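Local coordinates for enoyl-CoA hydratase subunit II (PDB 2EJ5), which probably hydrates the double bond of enoyl-CoA thioesters in phenylacetic acid catabolism, as a member of the enoyl-CoA hydratase/isomerase (crotonase) family, at residues Phe27-Lys40 with Arg82-Glu94. Numbering follows the deposited sequence.
Sequences FTEQMNAEVTKALK and RYAPMMKALHHLE
Met86 swings CG opposite its backbone N (chi1 -170°) and folds at chi3, which sets CG against Val35 CG1 (3.6 Å) and carries SD to 3.6 Å from Phe27 CE1 in an oblique Met-aromatic contact. Tyr83 turns an edge toward the face of the same ring, the planes 75° apart in an offset edge-to-face pair. Arg82, bent at chi3, lays its guanidinium between Tyr83 CE2 on one face and Glu29 N on the other, while the Asn32 amide sits at its edge and against the Tyr83 ring. Both Arg82 NH2 and Tyr83 OH meet Glu64, through a salt bridge and a hydrogen bond.

Farther along, Thr36 OG1 donates to Asn32 O (3.0 Å) within its own helix and also lies 3.1 Å from Met86 CA. Leu39 packs CD1 on Leu90 CB (3.7 Å) and CD2 on Leu93. The axes of helices 29-40 and 82-92 approach to 8.5 Å, 22° from parallel, packing two crotonase-fold helices side by side. Replacing Arg82 by alanine is likely to leave Glu64 with Tyr83 OH but without this cationic mate. The Arg82 end is thus polar, Glu64 probably offsetting its charge, whereas Val35, Met86 and the leucines are held by apolar packing.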
loop_
_atom_site.group_PDB
_atom_site.type_symbol
_atom_site.label_atom_id
_atom_site.label_comp_id
_atom_site.label_asym_id
_atom_site.label_seq_id
_atom_site.Cartn_x
_atom_site.Cartn_y
_atom_site.Cartn_z
ATOM N N PHE A 27 -28.701 -6.336 2.888
ATOM C CA PHE A 27 -28.968 -6.426 1.466
ATOM C C PHE A 27 -29.921 -7.572 1.124
ATOM O O PHE A 27 -29.806 -8.674 1.672
ATOM C CB PHE A 27 -27.684 -6.683 0.694
ATOM C CG PHE A 27 -26.776 -5.495 0.604
ATOM C CD1 PHE A 27 -27.107 -4.409 -0.199
ATOM C CD2 PHE A 27 -25.565 -5.490 1.285
ATOM C CE1 PHE A 27 -26.244 -3.296 -0.292
ATOM C CE2 PHE A 27 -24.704 -4.388 1.187
ATOM C CZ PHE A 27 -25.049 -3.311 0.388
ATOM N N THR A 28 -30.825 -7.300 0.189
ATOM C CA THR A 28 -31.573 -8.356 -0.492
ATOM C C THR A 28 -31.422 -8.144 -1.978
ATOM O O THR A 28 -30.923 -7.101 -2.429
ATOM C CB THR A 28 -33.049 -8.278 -0.178
ATOM O OG1 THR A 28 -33.530 -7.025 -0.664
ATOM C CG2 THR A 28 -33.289 -8.387 1.339
ATOM N N GLU A 29 -31.902 -9.110 -2.753
ATOM C CA GLU A 29 -31.877 -9.020 -4.217
ATOM C C GLU A 29 -32.336 -7.668 -4.786
ATOM O O GLU A 29 -31.672 -7.106 -5.674
ATOM C CB GLU A 29 -32.680 -10.192 -4.811
ATOM C CG GLU A 29 -32.770 -10.221 -6.321
ATOM C CD GLU A 29 -33.552 -11.425 -6.834
ATOM O OE1 GLU A 29 -34.515 -11.878 -6.142
ATOM O OE2 GLU A 29 -33.196 -11.911 -7.937
ATOM N N GLN A 30 -33.447 -7.128 -4.292
ATOM C CA GLN A 30 -33.911 -5.848 -4.820
ATOM C C GLN A 30 -33.158 -4.611 -4.271
ATOM O O GLN A 30 -33.062 -3.629 -4.984
ATOM C CB GLN A 30 -35.445 -5.671 -4.775
ATOM C CG GLN A 30 -36.050 -5.201 -3.477
ATOM C CD GLN A 30 -37.553 -4.952 -3.603
ATOM O OE1 GLN A 30 -38.004 -3.950 -4.205
ATOM N NE2 GLN A 30 -38.341 -5.865 -3.041
ATOM N N MET A 31 -32.641 -4.670 -3.045
ATOM C CA MET A 31 -31.743 -3.611 -2.544
ATOM C C MET A 31 -30.516 -3.559 -3.426
ATOM O O MET A 31 -30.113 -2.492 -3.828
ATOM C CB MET A 31 -31.334 -3.783 -1.076
ATOM C CG MET A 31 -30.495 -2.557 -0.537
ATOM S SD MET A 31 -29.777 -2.642 1.111
ATOM C CE MET A 31 -28.850 -1.167 0.951
ATOM N N ASN A 32 -29.931 -4.720 -3.712
ATOM C CA ASN A 32 -28.813 -4.793 -4.641
ATOM C C ASN A 32 -29.158 -4.170 -5.969
ATOM O O ASN A 32 -28.398 -3.388 -6.503
ATOM C CB ASN A 32 -28.329 -6.243 -4.836
ATOM C CG ASN A 32 -27.517 -6.725 -3.691
ATOM O OD1 ASN A 32 -26.539 -6.075 -3.290
ATOM N ND2 ASN A 32 -27.904 -7.858 -3.126
ATOM N N ALA A 33 -30.316 -4.546 -6.520
ATOM C CA ALA A 33 -30.733 -4.041 -7.791
ATOM C C ALA A 33 -31.030 -2.543 -7.785
ATOM O O ALA A 33 -30.773 -1.861 -8.777
ATOM C CB ALA A 33 -31.963 -4.818 -8.276
ATOM N N GLU A 34 -31.626 -2.050 -6.704
ATOM C CA GLU A 34 -32.008 -0.624 -6.636
ATOM C C GLU A 34 -30.763 0.247 -6.480
ATOM O O GLU A 34 -30.645 1.275 -7.111
ATOM C CB GLU A 34 -33.007 -0.373 -5.502
ATOM C CG GLU A 34 -34.359 -1.105 -5.743
ATOM C CD GLU A 34 -35.394 -0.842 -4.673
ATOM O OE1 GLU A 34 -35.009 -0.574 -3.510
ATOM O OE2 GLU A 34 -36.615 -0.922 -5.007
ATOM N N VAL A 35 -29.813 -0.205 -5.663
ATOM C CA VAL A 35 -28.576 0.559 -5.463
ATOM C C VAL A 35 -27.840 0.697 -6.793
ATOM O O VAL A 35 -27.372 1.783 -7.118
ATOM C CB VAL A 35 -27.711 -0.058 -4.369
ATOM C CG1 VAL A 35 -26.271 0.549 -4.395
ATOM C CG2 VAL A 35 -28.348 0.153 -2.975
ATOM N N THR A 36 -27.795 -0.392 -7.577
ATOM C CA THR A 36 -27.158 -0.409 -8.898
ATOM C C THR A 36 -27.767 0.645 -9.799
ATOM O O THR A 36 -27.058 1.484 -10.362
ATOM C CB THR A 36 -27.244 -1.829 -9.595
ATOM O OG1 THR A 36 -26.601 -2.815 -8.780
ATOM C CG2 THR A 36 -26.568 -1.853 -10.955
ATOM N N LYS A 37 -29.085 0.572 -9.965
ATOM C CA LYS A 37 -29.850 1.552 -10.752
ATOM C C LYS A 37 -29.633 3.013 -10.304
ATOM O O LYS A 37 -29.426 3.892 -11.138
ATOM C CB LYS A 37 -31.341 1.192 -10.677
ATOM C CG LYS A 37 -32.235 2.022 -11.609
ATOM C CD LYS A 37 -33.623 1.387 -11.719
ATOM C CE LYS A 37 -34.569 2.211 -12.596
ATOM N NZ LYS A 37 -34.866 3.555 -11.987
ATOM N N ALA A 38 -29.676 3.239 -8.997
ATOM C CA ALA A 38 -29.525 4.571 -8.409
ATOM C C ALA A 38 -28.112 5.112 -8.695
ATOM O O ALA A 38 -27.957 6.269 -9.052
ATOM C CB ALA A 38 -29.763 4.499 -6.924
ATOM N N LEU A 39 -27.080 4.254 -8.558
ATOM C CA LEU A 39 -25.702 4.695 -8.841
ATOM C C LEU A 39 -25.549 5.071 -10.272
ATOM O O LEU A 39 -24.876 6.023 -10.588
ATOM C CB LEU A 39 -24.656 3.635 -8.482
ATOM C CG LEU A 39 -24.467 3.337 -6.995
ATOM C CD1 LEU A 39 -23.509 2.159 -6.835
ATOM C CD2 LEU A 39 -24.054 4.586 -6.132
ATOM N N LYS A 40 -26.188 4.318 -11.168
ATOM C CA LYS A 40 -26.065 4.603 -12.593
ATOM C C LYS A 40 -26.838 5.898 -12.904
ATOM O O LYS A 40 -26.397 6.692 -13.717
ATOM C CB LYS A 40 -26.563 3.403 -13.445
ATOM C CG LYS A 40 -25.746 2.091 -13.264
ATOM C CD LYS A 40 -26.406 0.895 -13.973
ATOM C CE LYS A 40 -25.487 -0.355 -13.988
ATOM N NZ LYS A 40 -26.082 -1.601 -14.681
ATOM N N ARG A 82 -26.239 -10.692 -7.957
ATOM C CA ARG A 82 -26.692 -9.547 -7.165
ATOM C C ARG A 82 -25.593 -8.494 -6.906
ATOM O O ARG A 82 -25.784 -7.285 -7.187
ATOM C CB ARG A 82 -27.249 -10.047 -5.831
ATOM C CG ARG A 82 -28.621 -10.773 -5.933
ATOM C CD ARG A 82 -28.998 -11.447 -4.597
ATOM N NE ARG A 82 -28.872 -10.506 -3.498
ATOM C CZ ARG A 82 -28.866 -10.805 -2.205
ATOM N NH1 ARG A 82 -29.001 -12.054 -1.771
ATOM N NH2 ARG A 82 -28.695 -9.835 -1.315
ATOM N N TYR A 83 -24.465 -8.942 -6.340
ATOM C CA TYR A 83 -23.444 -8.008 -5.814
ATOM C C TYR A 83 -22.504 -7.469 -6.887
ATOM O O TYR A 83 -22.136 -6.316 -6.839
ATOM C CB TYR A 83 -22.638 -8.660 -4.677
ATOM C CG TYR A 83 -23.361 -8.746 -3.369
ATOM C CD1 TYR A 83 -23.175 -7.773 -2.374
ATOM C CD2 TYR A 83 -24.258 -9.796 -3.112
ATOM C CE1 TYR A 83 -23.862 -7.832 -1.147
ATOM C CE2 TYR A 83 -24.953 -9.867 -1.878
ATOM C CZ TYR A 83 -24.748 -8.881 -0.912
ATOM O OH TYR A 83 -25.397 -8.990 0.298
ATOM N N ALA A 84 -22.101 -8.308 -7.843
ATOM C CA ALA A 84 -21.199 -7.882 -8.930
ATOM C C ALA A 84 -21.695 -6.649 -9.717
ATOM O O ALA A 84 -20.939 -5.687 -9.865
ATOM C CB ALA A 84 -20.830 -9.072 -9.872
ATOM N N PRO A 85 -22.964 -6.641 -10.186
ATOM C CA PRO A 85 -23.465 -5.432 -10.871
ATOM C C PRO A 85 -23.427 -4.136 -10.029
ATOM O O PRO A 85 -23.149 -3.047 -10.582
ATOM C CB PRO A 85 -24.919 -5.787 -11.203
ATOM C CG PRO A 85 -24.943 -7.265 -11.267
ATOM C CD PRO A 85 -23.994 -7.703 -10.173
ATOM N N MET A 86 -23.723 -4.262 -8.737
ATOM C CA MET A 86 -23.731 -3.155 -7.782
ATOM C C MET A 86 -22.299 -2.635 -7.568
ATOM O O MET A 86 -22.047 -1.436 -7.658
ATOM C CB MET A 86 -24.342 -3.622 -6.454
ATOM C CG MET A 86 -24.654 -2.474 -5.409
ATOM S SD MET A 86 -25.178 -2.880 -3.747
ATOM C CE MET A 86 -23.785 -3.789 -3.039
ATOM N N MET A 87 -21.372 -3.543 -7.278
ATOM C CA MET A 87 -19.980 -3.146 -7.058
ATOM C C MET A 87 -19.327 -2.646 -8.325
ATOM O O MET A 87 -18.499 -1.738 -8.260
ATOM C CB MET A 87 -19.168 -4.273 -6.354
ATOM C CG MET A 87 -19.803 -4.745 -4.977
ATOM S SD MET A 87 -20.205 -3.478 -3.736
ATOM C CE MET A 87 -18.568 -2.805 -3.445
ATOM N N LYS A 88 -19.712 -3.171 -9.491
ATOM C CA LYS A 88 -19.177 -2.642 -10.757
ATOM C C LYS A 88 -19.719 -1.254 -11.039
ATOM O O LYS A 88 -18.979 -0.388 -11.514
ATOM C CB LYS A 88 -19.487 -3.546 -11.957
ATOM C CG LYS A 88 -18.846 -4.912 -11.848
ATOM C CD LYS A 88 -19.084 -5.703 -13.100
ATOM C CE LYS A 88 -18.136 -6.856 -13.121
ATOM N NZ LYS A 88 -18.619 -7.920 -14.073
ATOM N N ALA A 89 -21.019 -1.041 -10.766
ATOM C CA ALA A 89 -21.585 0.310 -10.917
ATOM C C ALA A 89 -20.836 1.296 -10.007
ATOM O O ALA A 89 -20.471 2.379 -10.434
ATOM C CB ALA A 89 -23.100 0.338 -10.589
ATOM N N LEU A 90 -20.634 0.932 -8.750
ATOM C CA LEU A 90 -19.909 1.831 -7.830
ATOM C C LEU A 90 -18.510 2.068 -8.339
ATOM O O LEU A 90 -18.025 3.190 -8.365
ATOM C CB LEU A 90 -19.915 1.273 -6.407
ATOM C CG LEU A 90 -19.286 2.059 -5.248
ATOM C CD1 LEU A 90 -19.817 3.523 -5.181
ATOM C CD2 LEU A 90 -19.530 1.302 -3.918
ATOM N N HIS A 91 -17.855 1.003 -8.770
ATOM C CA HIS A 91 -16.437 1.061 -9.126
ATOM C C HIS A 91 -16.233 1.922 -10.371
ATOM O O HIS A 91 -15.223 2.602 -10.494
ATOM C CB HIS A 91 -15.907 -0.385 -9.290
ATOM C CG HIS A 91 -14.451 -0.480 -9.610
ATOM N ND1 HIS A 91 -13.966 -0.361 -10.889
ATOM C CD2 HIS A 91 -13.367 -0.642 -8.813
ATOM C CE1 HIS A 91 -12.650 -0.475 -10.876
ATOM N NE2 HIS A 91 -12.259 -0.642 -9.631
ATOM N N HIS A 92 -17.208 1.932 -11.279
ATOM C CA HIS A 92 -17.088 2.750 -12.483
ATOM C C HIS A 92 -17.699 4.148 -12.340
ATOM O O HIS A 92 -17.497 4.954 -13.196
ATOM C CB HIS A 92 -17.667 2.037 -13.718
ATOM C CG HIS A 92 -16.969 0.748 -14.056
ATOM N ND1 HIS A 92 -17.021 -0.368 -13.243
ATOM C CD2 HIS A 92 -16.230 0.389 -15.136
ATOM C CE1 HIS A 92 -16.331 -1.350 -13.793
ATOM N NE2 HIS A 92 -15.847 -0.922 -14.948
ATOM N N LEU A 93 -18.428 4.424 -11.263
ATOM C CA LEU A 93 -19.001 5.755 -11.047
ATOM C C LEU A 93 -17.923 6.831 -10.846
ATOM O O LEU A 93 -17.111 6.734 -9.907
ATOM C CB LEU A 93 -19.970 5.720 -9.847
ATOM C CG LEU A 93 -20.692 6.996 -9.388
ATOM C CD1 LEU A 93 -21.516 7.629 -10.547
ATOM C CD2 LEU A 93 -21.571 6.658 -8.239
ATOM N N GLU A 94 -17.962 7.864 -11.698
ATOM C CA GLU A 94 -16.977 8.951 -11.741
ATOM C C GLU A 94 -17.468 10.233 -11.048
ATOM O O GLU A 94 -17.181 11.346 -11.517
ATOM C CB GLU A 94 -16.688 9.379 -13.179
ATOM C CG GLU A 94 -16.513 8.337 -14.267
ATOM C CD GLU A 94 -15.139 7.783 -14.276
ATOM O OE1 GLU A 94 -14.640 7.716 -13.151
ATOM O OE2 GLU A 94 -14.552 7.411 -15.334
#